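Local coordinates for protein [4Fe-4S]-dependent U34-ARNt thiolase (Methanococcus maripaludis, PDB 6SCY) that probably binds tRNA and ATP and carries a [4Fe-4S] cluster on which thiolation of uridine 34 in tRNA depends, at residues L137-C142 / S236-R241; Q176-M180 / F240-S245. All coordinates share one frame. Residues are numbered along the deposited sequence.

Contact 1 (L137-C142 / S236-R241); sequences LTMNPC and SCLSFR. With SF4 (iron/sulfur cluster), chain E.
At the [4Fe-4S] site of this PP-loop protein, the loop leading into helix 141-159 lies against the extended residues that lead into helix 239-254. Leu137 CA lies 6.7 Å from Leu238 CA; the Leu137 side chain starts away from the other segment but bends back, bringing CD1 within 3.5 Å of Arg241 NH2. Thr138 (chi1 m) points across, OG1 3.4 Å from Leu238 CD2 and 4.2 Å from Phe240 CD2, near the plane of that ring. Its hydroxyl also makes a weak hydrogen bond to Glu184 of helix 171-184. Met139 is extended and its CA-to-CB bond points away, though Met139 N stays 4.4 Å from Leu238 CD1. Asn140, with positive phi (59°), turns the chain into the helix from its N-cap position without a side-chain capping bond. Pro141 opens the first turn, CB 4.1 Å from Ser236 OG. Cys142 (chi1 t) faces Ser236, with CA atoms 5.7 Å apart and CB 3.5 Å from OG, and its SG binds FE1 at 2.3 Å. Ser236 OG lies 3.1 Å from cluster sulfide S3. Direct contact between the segments is thus mostly van der Waals, while Cys142 supplies a metal bond and Ser236 a polar group beside the same cluster.

Contact 2 (Q176-M180 / F240-S245); sequences QAVMM and FRSEVS
A near-perpendicular helix-helix packing joins 176-180 of helix 171-184 to 240-245 of helix 239-254: the local axes make an angle of 106° and approach to 9.5 Å. The nearest CA pair is Gln176 and Ser245, 5.8 Å apart. Gln176 (m, t) reaches over the second helix, NE2 3.4 Å from Ser245 CB, while OE1 accepts a weak hydrogen bond from Arg241 NE at 3.5 Å. Arg241 is extended (t, t, t through chi3), so its guanidinium reaches back to the first helix and places one face over Ala177 N. Val244 (t) points toward helix 171-184 and touches three of its residues: CG1 lies 3.4 Å from Gln176 O and 3.8 Å from Met179 CB, and CG2 is 3.8 Å from Met180 CG. Met179 (t, p) leads its end away, toward Met179 of the neighbouring subunit. Met180 (m, t, p) runs between Arg241 and Phe240, SD 3.8 Å from Arg241 CG. An oblique Met-aromatic contact puts Met180 SD 5.3 Å from the centroid of the Phe240 ring (chi1 t), with Met180 CE 3.6 Å from Phe240 CD2.

How the contacts relate
Phe240 and Arg241, on the first turn of helix 239-254, belong to both contacts, whose centres lie 11 Å apart. Met180 joins them directly: its CE sits 3.4 Å from Leu137 O and 3.4 Å from Thr138 OG1, so the end of a side chain from contact 2 packs on the loop of contact 1. The cluster belongs to contact 1, with Cys145 and Cys233 completing its cysteine ligands. The side chain of Arg241 is about 9 Å from the bound SF4 iron/sulfur cluster at nearest atoms. That same side chain comes within about 4 Å of that of Asp173, a predicted ATP-binding residue. Phe240 instead meets His255 of the neighbouring subunit.

Contact 1 (L137-C142 / S236-R241)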
loop_
_atom_site.group_PDB
_atom_site.type_symbol
_atom_site.label_atom_id
_atom_site.label_comp_id
_atom_site.label_asym_id
_atom_site.label_seq_id
_atom_site.Cartn_x
_atom_site.Cartn_y
_atom_site.Cartn_z
ATOM N N LEU A 137 -6.342 14.094 4.613
ATOM C CA LEU A 137 -5.815 15.294 3.964
ATOM C C LEU A 137 -5.348 14.992 2.535
ATOM O O LEU A 137 -4.549 14.070 2.340
ATOM C CB LEU A 137 -4.666 15.907 4.788
ATOM C CG LEU A 137 -5.054 16.598 6.096
ATOM C CD1 LEU A 137 -4.766 15.708 7.285
ATOM C CD2 LEU A 137 -4.319 17.909 6.254
ATOM N N THR A 138 -5.846 15.771 1.539
ATOM C CA THR A 138 -5.495 15.588 0.125
ATOM C C THR A 138 -5.106 16.933 -0.549
ATOM O O THR A 138 -3.905 17.191 -0.673
ATOM C CB THR A 138 -6.597 14.790 -0.618
ATOM O OG1 THR A 138 -6.756 13.523 0.021
ATOM C CG2 THR A 138 -6.282 14.563 -2.095
ATOM N N MET A 139 -6.091 17.767 -0.991
ATOM C CA MET A 139 -5.800 19.029 -1.694
ATOM C C MET A 139 -6.777 20.215 -1.407
ATOM O O MET A 139 -7.812 20.046 -0.760
ATOM C CB MET A 139 -5.685 18.787 -3.212
ATOM C CG MET A 139 -4.257 18.568 -3.678
ATOM S SD MET A 139 -4.155 17.670 -5.247
ATOM C CE MET A 139 -2.400 17.377 -5.326
ATOM N N ASN A 140 -6.366 21.422 -1.870
ATOM C CA ASN A 140 -6.974 22.762 -1.873
ATOM C C ASN A 140 -7.328 23.358 -0.465
ATOM O O ASN A 140 -6.436 24.048 0.026
ATOM C CB ASN A 140 -8.154 22.889 -2.839
ATOM C CG ASN A 140 -8.503 24.333 -3.141
ATOM O OD1 ASN A 140 -7.676 25.112 -3.634
ATOM N ND2 ASN A 140 -9.738 24.726 -2.862
ATOM N N PRO A 141 -8.542 23.297 0.174
ATOM C CA PRO A 141 -8.692 24.019 1.449
ATOM C C PRO A 141 -8.039 23.349 2.657
ATOM O O PRO A 141 -7.295 24.010 3.384
ATOM C CB PRO A 141 -10.214 24.178 1.612
ATOM C CG PRO A 141 -10.844 23.464 0.445
ATOM C CD PRO A 141 -9.794 22.588 -0.163
ATOM N N CYS A 142 -8.325 22.052 2.876
ATOM C CA CYS A 142 -7.797 21.275 3.997
ATOM C C CYS A 142 -6.289 21.088 3.910
ATOM O O CYS A 142 -5.624 21.119 4.943
ATOM C CB CYS A 142 -8.522 19.941 4.120
ATOM S SG CYS A 142 -8.294 19.110 5.715
ATOM N N SER A 236 -13.828 22.209 6.473
ATOM C CA SER A 236 -13.139 21.067 5.851
ATOM C C SER A 236 -13.606 19.691 6.334
ATOM O O SER A 236 -13.629 19.408 7.538
ATOM C CB SER A 236 -11.625 21.178 5.977
ATOM O OG SER A 236 -11.087 22.070 5.014
ATOM N N CYS A 237 -13.985 18.847 5.349
ATOM C CA CYS A 237 -14.450 17.471 5.489
ATOM C C CYS A 237 -14.103 16.666 4.227
ATOM O O CYS A 237 -14.844 16.687 3.234
ATOM C CB CYS A 237 -15.943 17.416 5.807
ATOM S SG CYS A 237 -16.645 15.741 5.819
ATOM N N LEU A 238 -12.947 15.975 4.275
ATOM C CA LEU A 238 -12.457 15.113 3.197
ATOM C C LEU A 238 -12.921 13.704 3.488
ATOM O O LEU A 238 -12.537 13.126 4.504
ATOM C CB LEU A 238 -10.933 15.160 3.090
ATOM C CG LEU A 238 -10.413 14.862 1.678
ATOM C CD1 LEU A 238 -9.455 15.985 1.286
ATOM C CD2 LEU A 238 -9.705 13.482 1.618
ATOM N N SER A 239 -13.818 13.185 2.643
ATOM C CA SER A 239 -14.453 11.874 2.807
ATOM C C SER A 239 -13.542 10.680 2.508
ATOM O O SER A 239 -13.873 9.560 2.909
ATOM C CB SER A 239 -15.736 11.798 1.983
ATOM O OG SER A 239 -16.660 12.803 2.377
ATOM N N PHE A 240 -12.405 10.906 1.814
ATOM C CA PHE A 240 -11.449 9.844 1.476
ATOM C C PHE A 240 -10.763 9.251 2.710
ATOM O O PHE A 240 -10.665 8.026 2.813
ATOM C CB PHE A 240 -10.429 10.309 0.419
ATOM C CG PHE A 240 -9.455 9.269 -0.089
ATOM C CD1 PHE A 240 -9.898 8.012 -0.490
ATOM C CD2 PHE A 240 -8.108 9.567 -0.228
ATOM C CE1 PHE A 240 -9.002 7.059 -0.975
ATOM C CE2 PHE A 240 -7.212 8.612 -0.722
ATOM C CZ PHE A 240 -7.667 7.364 -1.088
ATOM N N ARG A 241 -10.330 10.118 3.658
ATOM C CA ARG A 241 -9.692 9.699 4.911
ATOM C C ARG A 241 -10.675 8.893 5.768
ATOM O O ARG A 241 -10.277 7.887 6.349
ATOM C CB ARG A 241 -9.108 10.896 5.690
ATOM C CG ARG A 241 -8.041 10.483 6.708
ATOM C CD ARG A 241 -7.385 11.665 7.396
ATOM N NE ARG A 241 -6.246 11.248 8.220
ATOM C CZ ARG A 241 -4.972 11.523 7.948
ATOM N NH1 ARG A 241 -4.008 11.098 8.749
ATOM N NH2 ARG A 241 -4.656 12.247 6.880
HETATM FE FE1 SF4 E . -8.354 20.924 7.199
HETATM FE FE2 SF4 E . -7.204 23.042 8.526
HETATM FE FE3 SF4 E . -7.721 20.707 9.874
HETATM FE FE4 SF4 E . -9.802 22.316 9.077
HETATM S S1 SF4 E . -8.162 22.837 10.603
HETATM S S2 SF4 E . -9.677 20.034 8.858
HETATM S S3 SF4 E . -8.994 23.128 7.081
HETATM S S4 SF4 E . -6.246 20.995 8.132
#

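Contact 2 (Q176-M180 / F240-S245)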
loop_
_atom_site.group_PDB
_atom_site.type_symbol
_atom_site.label_atom_id
_atom_site.label_comp_id
_atom_site.label_asym_id
_atom_site.label_seq_id
_atom_site.Cartn_x
_atom_site.Cartn_y
_atom_site.Cartn_z
ATOM N N GLN A 176 -3.495 5.335 8.137
ATOM C CA GLN A 176 -4.409 5.945 7.174
ATOM C C GLN A 176 -3.662 6.731 6.117
ATOM O O GLN A 176 -3.930 6.548 4.931
ATOM C CB GLN A 176 -5.400 6.876 7.889
ATOM C CG GLN A 176 -6.468 6.141 8.676
ATOM C CD GLN A 176 -7.062 6.986 9.766
ATOM O OE1 GLN A 176 -6.988 8.222 9.751
ATOM N NE2 GLN A 176 -7.670 6.325 10.743
ATOM N N ALA A 177 -2.753 7.631 6.544
ATOM C CA ALA A 177 -1.948 8.475 5.663
ATOM C C ALA A 177 -1.067 7.650 4.720
ATOM O O ALA A 177 -0.933 8.007 3.546
ATOM C CB ALA A 177 -1.097 9.420 6.493
ATOM N N VAL A 178 -0.502 6.535 5.230
ATOM C CA VAL A 178 0.345 5.605 4.483
ATOM C C VAL A 178 -0.520 4.967 3.398
ATOM O O VAL A 178 -0.157 5.025 2.225
ATOM C CB VAL A 178 1.012 4.561 5.420
ATOM C CG1 VAL A 178 1.554 3.375 4.641
ATOM C CG2 VAL A 178 2.122 5.191 6.253
ATOM N N MET A 179 -1.692 4.430 3.790
ATOM C CA MET A 179 -2.661 3.797 2.897
ATOM C C MET A 179 -3.170 4.775 1.841
ATOM O O MET A 179 -3.348 4.367 0.697
ATOM C CB MET A 179 -3.827 3.193 3.699
ATOM C CG MET A 179 -4.578 2.095 2.968
ATOM S SD MET A 179 -3.678 0.517 2.848
ATOM C CE MET A 179 -5.032 -0.596 2.856
ATOM N N MET A 180 -3.385 6.058 2.212
ATOM C CA MET A 180 -3.832 7.110 1.291
ATOM C C MET A 180 -2.766 7.326 0.213
ATOM O O MET A 180 -3.093 7.332 -0.973
ATOM C CB MET A 180 -4.127 8.425 2.042
ATOM C CG MET A 180 -5.499 8.469 2.683
ATOM S SD MET A 180 -5.812 9.948 3.698
ATOM C CE MET A 180 -6.212 11.134 2.449
ATOM N N PHE A 240 -12.405 10.906 1.814
ATOM C CA PHE A 240 -11.449 9.844 1.476
ATOM C C PHE A 240 -10.763 9.251 2.710
ATOM O O PHE A 240 -10.665 8.026 2.813
ATOM C CB PHE A 240 -10.429 10.309 0.419
ATOM C CG PHE A 240 -9.455 9.269 -0.089
ATOM C CD1 PHE A 240 -9.898 8.012 -0.490
ATOM C CD2 PHE A 240 -8.108 9.567 -0.228
ATOM C CE1 PHE A 240 -9.002 7.059 -0.975
ATOM C CE2 PHE A 240 -7.212 8.612 -0.722
ATOM C CZ PHE A 240 -7.667 7.364 -1.088
ATOM N N ARG A 241 -10.330 10.118 3.658
ATOM C CA ARG A 241 -9.692 9.699 4.911
ATOM C C ARG A 241 -10.675 8.893 5.768
ATOM O O ARG A 241 -10.277 7.887 6.349
ATOM C CB ARG A 241 -9.108 10.896 5.690
ATOM C CG ARG A 241 -8.041 10.483 6.708
ATOM C CD ARG A 241 -7.385 11.665 7.396
ATOM N NE ARG A 241 -6.246 11.248 8.220
ATOM C CZ ARG A 241 -4.972 11.523 7.948
ATOM N NH1 ARG A 241 -4.008 11.098 8.749
ATOM N NH2 ARG A 241 -4.656 12.247 6.880
ATOM N N SER A 242 -11.964 9.297 5.798
ATOM C CA SER A 242 -13.011 8.575 6.525
ATOM C C SER A 242 -13.328 7.222 5.851
ATOM O O SER A 242 -13.786 6.300 6.527
ATOM C CB SER A 242 -14.268 9.428 6.674
ATOM O OG SER A 242 -14.857 9.744 5.425
ATOM N N GLU A 243 -13.052 7.098 4.529
ATOM C CA GLU A 243 -13.238 5.859 3.767
ATOM C C GLU A 243 -12.045 4.940 4.039
ATOM O O GLU A 243 -12.244 3.752 4.296
ATOM C CB GLU A 243 -13.369 6.152 2.260
ATOM C CG GLU A 243 -13.950 4.995 1.457
ATOM C CD GLU A 243 -13.798 5.066 -0.052
ATOM O OE1 GLU A 243 -14.172 6.101 -0.651
ATOM O OE2 GLU A 243 -13.319 4.068 -0.639
ATOM N N VAL A 244 -10.810 5.510 3.998
ATOM C CA VAL A 244 -9.535 4.823 4.254
ATOM C C VAL A 244 -9.476 4.307 5.692
ATOM O O VAL A 244 -9.017 3.186 5.906
ATOM C CB VAL A 244 -8.310 5.698 3.874
ATOM C CG1 VAL A 244 -7.012 5.164 4.476
ATOM C CG2 VAL A 244 -8.179 5.819 2.365
ATOM N N SER A 245 -9.975 5.109 6.666
ATOM C CA SER A 245 -10.017 4.734 8.083
ATOM C C SER A 245 -10.854 3.477 8.274
ATOM O O SER A 245 -10.450 2.588 9.022
ATOM C CB SER A 245 -10.551 5.873 8.946
ATOM O OG SER A 245 -11.914 6.147 8.671
#